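PDB 6FXO: bifunctional autolysin from Staphylococcus aureus subsp. aureus Mu50, which cleaves cell-wall peptidoglycan, its glycoside hydrolase family 73 module probably hydrolysing glycan strands as an N-acetylglucosaminidase. Local coordinates for residues Phe64-Gln69 against Gly191-Tyr196. Numbering follows the deposited sequence.
Sequences FLRLDQ and GQNTLY
Asn193 sets its OD1 over one face of the Arg66 guanidinium, amide and guanidinium planes only 4° apart. That OD1 sits 3.0 Å from Arg66 NE, at an angle too poor for a hydrogen bond; it is bonded to Lys197 NZ instead. In the guanidinium plane, Arg66 grips Asp68 side-on, Arg66 NE to Asp68 OD1 and Arg66 NH2 to Asp68 OD2, both at 3.0 Å and each on a syn lone pair. The arginine chain is bent at chi2 and chi3, the latter setting NE where it faces Asp68, while NH1 forms a salt bridge with Asp239 of strand 237-242. Asp68 OD1 also rests 3.0 Å from Asn193 CB.

One backbone bond crosses the contact, from Leu67 N to Asn193 O at 3.0 Å. It ties the loop between helices 51-56 and 75-82 to the start of helix 195-200, which belongs to the endo-beta-N-acetylglucosaminidase family region, of the lysozyme clan. Thr194 is the N-cap of that helix, and its methyl CG2 is turned to the loop, 3.2 Å from Leu65 O.

Apolar contacts continue into the helix. Phe64 and Tyr196 run side by side, their planes oblique at 39°, with Phe64 CE1 3.5 Å from Tyr196 CD2. Leu67 crosses Leu195 at about a right angle, Leu67 CD1 meeting Leu195 CD2 at 3.9 Å, and Leu195 packs onward against Ile224 of helix 216-231.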
# COMPACT_ATOMS: atom_id res chain seq x y z
N PHE A 64 -4.80 -5.53 -7.61
CA PHE A 64 -4.14 -5.52 -8.93
C PHE A 64 -3.86 -4.09 -9.43
O PHE A 64 -3.33 -3.92 -10.52
CB PHE A 64 -4.86 -6.34 -9.95
CG PHE A 64 -5.34 -7.68 -9.49
CD1 PHE A 64 -4.42 -8.71 -9.11
CD2 PHE A 64 -6.69 -7.94 -9.38
CE1 PHE A 64 -4.88 -9.88 -8.65
CE2 PHE A 64 -7.13 -9.17 -8.90
CZ PHE A 64 -6.23 -10.13 -8.54
N LEU A 65 -4.28 -3.06 -8.66
CA LEU A 65 -4.01 -1.70 -9.11
C LEU A 65 -2.45 -1.47 -9.08
O LEU A 65 -1.81 -1.84 -8.10
CB LEU A 65 -4.69 -0.65 -8.16
CG LEU A 65 -4.41 0.84 -8.40
CD1 LEU A 65 -5.35 1.41 -9.58
CD2 LEU A 65 -4.47 1.68 -7.08
N ARG A 66 -1.86 -0.84 -10.09
CA ARG A 66 -0.43 -0.60 -10.04
C ARG A 66 -0.06 0.66 -9.23
O ARG A 66 -0.44 1.77 -9.54
CB ARG A 66 0.19 -0.49 -11.47
CG ARG A 66 0.18 -1.77 -12.33
CD ARG A 66 1.37 -2.76 -12.11
NE ARG A 66 2.62 -2.16 -12.57
CZ ARG A 66 3.25 -2.43 -13.72
NH1 ARG A 66 2.75 -3.32 -14.56
NH2 ARG A 66 4.35 -1.77 -14.04
N LEU A 67 0.62 0.42 -8.12
CA LEU A 67 1.10 1.33 -7.12
C LEU A 67 2.32 2.15 -7.57
O LEU A 67 2.68 3.13 -6.94
CB LEU A 67 1.42 0.43 -5.87
CG LEU A 67 0.19 -0.39 -5.29
CD1 LEU A 67 0.54 -1.16 -4.06
CD2 LEU A 67 -0.94 0.67 -4.85
N ASP A 68 2.99 1.69 -8.63
CA ASP A 68 4.15 2.36 -9.17
C ASP A 68 3.67 3.38 -10.21
O ASP A 68 4.46 4.11 -10.79
CB ASP A 68 5.13 1.32 -9.77
CG ASP A 68 4.52 0.43 -10.82
OD1 ASP A 68 3.40 -0.06 -10.60
OD2 ASP A 68 5.20 0.15 -11.83
N GLN A 69 2.35 3.45 -10.42
CA GLN A 69 1.86 4.40 -11.40
C GLN A 69 1.00 5.52 -10.93
O GLN A 69 -0.15 5.32 -10.59
CB GLN A 69 1.17 3.72 -12.59
CG GLN A 69 1.66 4.33 -13.92
CD GLN A 69 1.72 3.38 -15.09
OE1 GLN A 69 2.46 2.39 -15.07
NE2 GLN A 69 1.04 3.71 -16.21
N GLY A 191 9.90 -4.58 -7.98
CA GLY A 191 8.92 -5.30 -8.80
C GLY A 191 7.60 -5.75 -8.19
O GLY A 191 6.71 -6.23 -8.92
N GLN A 192 7.43 -5.64 -6.87
CA GLN A 192 6.12 -6.09 -6.41
C GLN A 192 5.24 -4.86 -6.40
O GLN A 192 5.05 -4.25 -5.34
CB GLN A 192 6.30 -6.77 -5.07
CG GLN A 192 6.83 -8.17 -5.31
CD GLN A 192 7.39 -8.84 -4.09
OE1 GLN A 192 8.57 -8.67 -3.76
NE2 GLN A 192 6.55 -9.66 -3.42
N ASN A 193 4.72 -4.49 -7.59
CA ASN A 193 3.86 -3.31 -7.73
C ASN A 193 2.37 -3.35 -7.51
O ASN A 193 1.71 -2.38 -7.87
CB ASN A 193 4.15 -2.54 -9.01
CG ASN A 193 4.42 -3.32 -10.26
OD1 ASN A 193 3.65 -4.20 -10.64
ND2 ASN A 193 5.43 -2.96 -11.05
N THR A 194 1.82 -4.43 -7.01
CA THR A 194 0.39 -4.48 -6.77
C THR A 194 0.31 -5.22 -5.50
O THR A 194 1.20 -6.02 -5.24
CB THR A 194 -0.35 -5.31 -7.80
OG1 THR A 194 0.34 -6.56 -7.90
CG2 THR A 194 -0.49 -4.63 -9.10
N LEU A 195 -0.76 -5.02 -4.75
CA LEU A 195 -0.84 -5.76 -3.49
C LEU A 195 -0.80 -7.34 -3.69
O LEU A 195 -0.43 -8.02 -2.80
CB LEU A 195 -2.09 -5.38 -2.63
CG LEU A 195 -2.41 -3.86 -2.43
CD1 LEU A 195 -3.82 -3.63 -2.08
CD2 LEU A 195 -1.49 -3.20 -1.42
N TYR A 196 -1.18 -7.84 -4.84
CA TYR A 196 -1.16 -9.24 -5.03
C TYR A 196 0.34 -9.70 -5.18
O TYR A 196 0.74 -10.68 -4.56
CB TYR A 196 -1.93 -9.60 -6.31
CG TYR A 196 -2.20 -11.08 -6.49
CD1 TYR A 196 -1.26 -11.92 -7.09
CD2 TYR A 196 -3.39 -11.64 -6.06
CE1 TYR A 196 -1.51 -13.29 -7.26
CE2 TYR A 196 -3.65 -12.99 -6.22
CZ TYR A 196 -2.71 -13.81 -6.82
OH TYR A 196 -3.00 -15.13 -6.97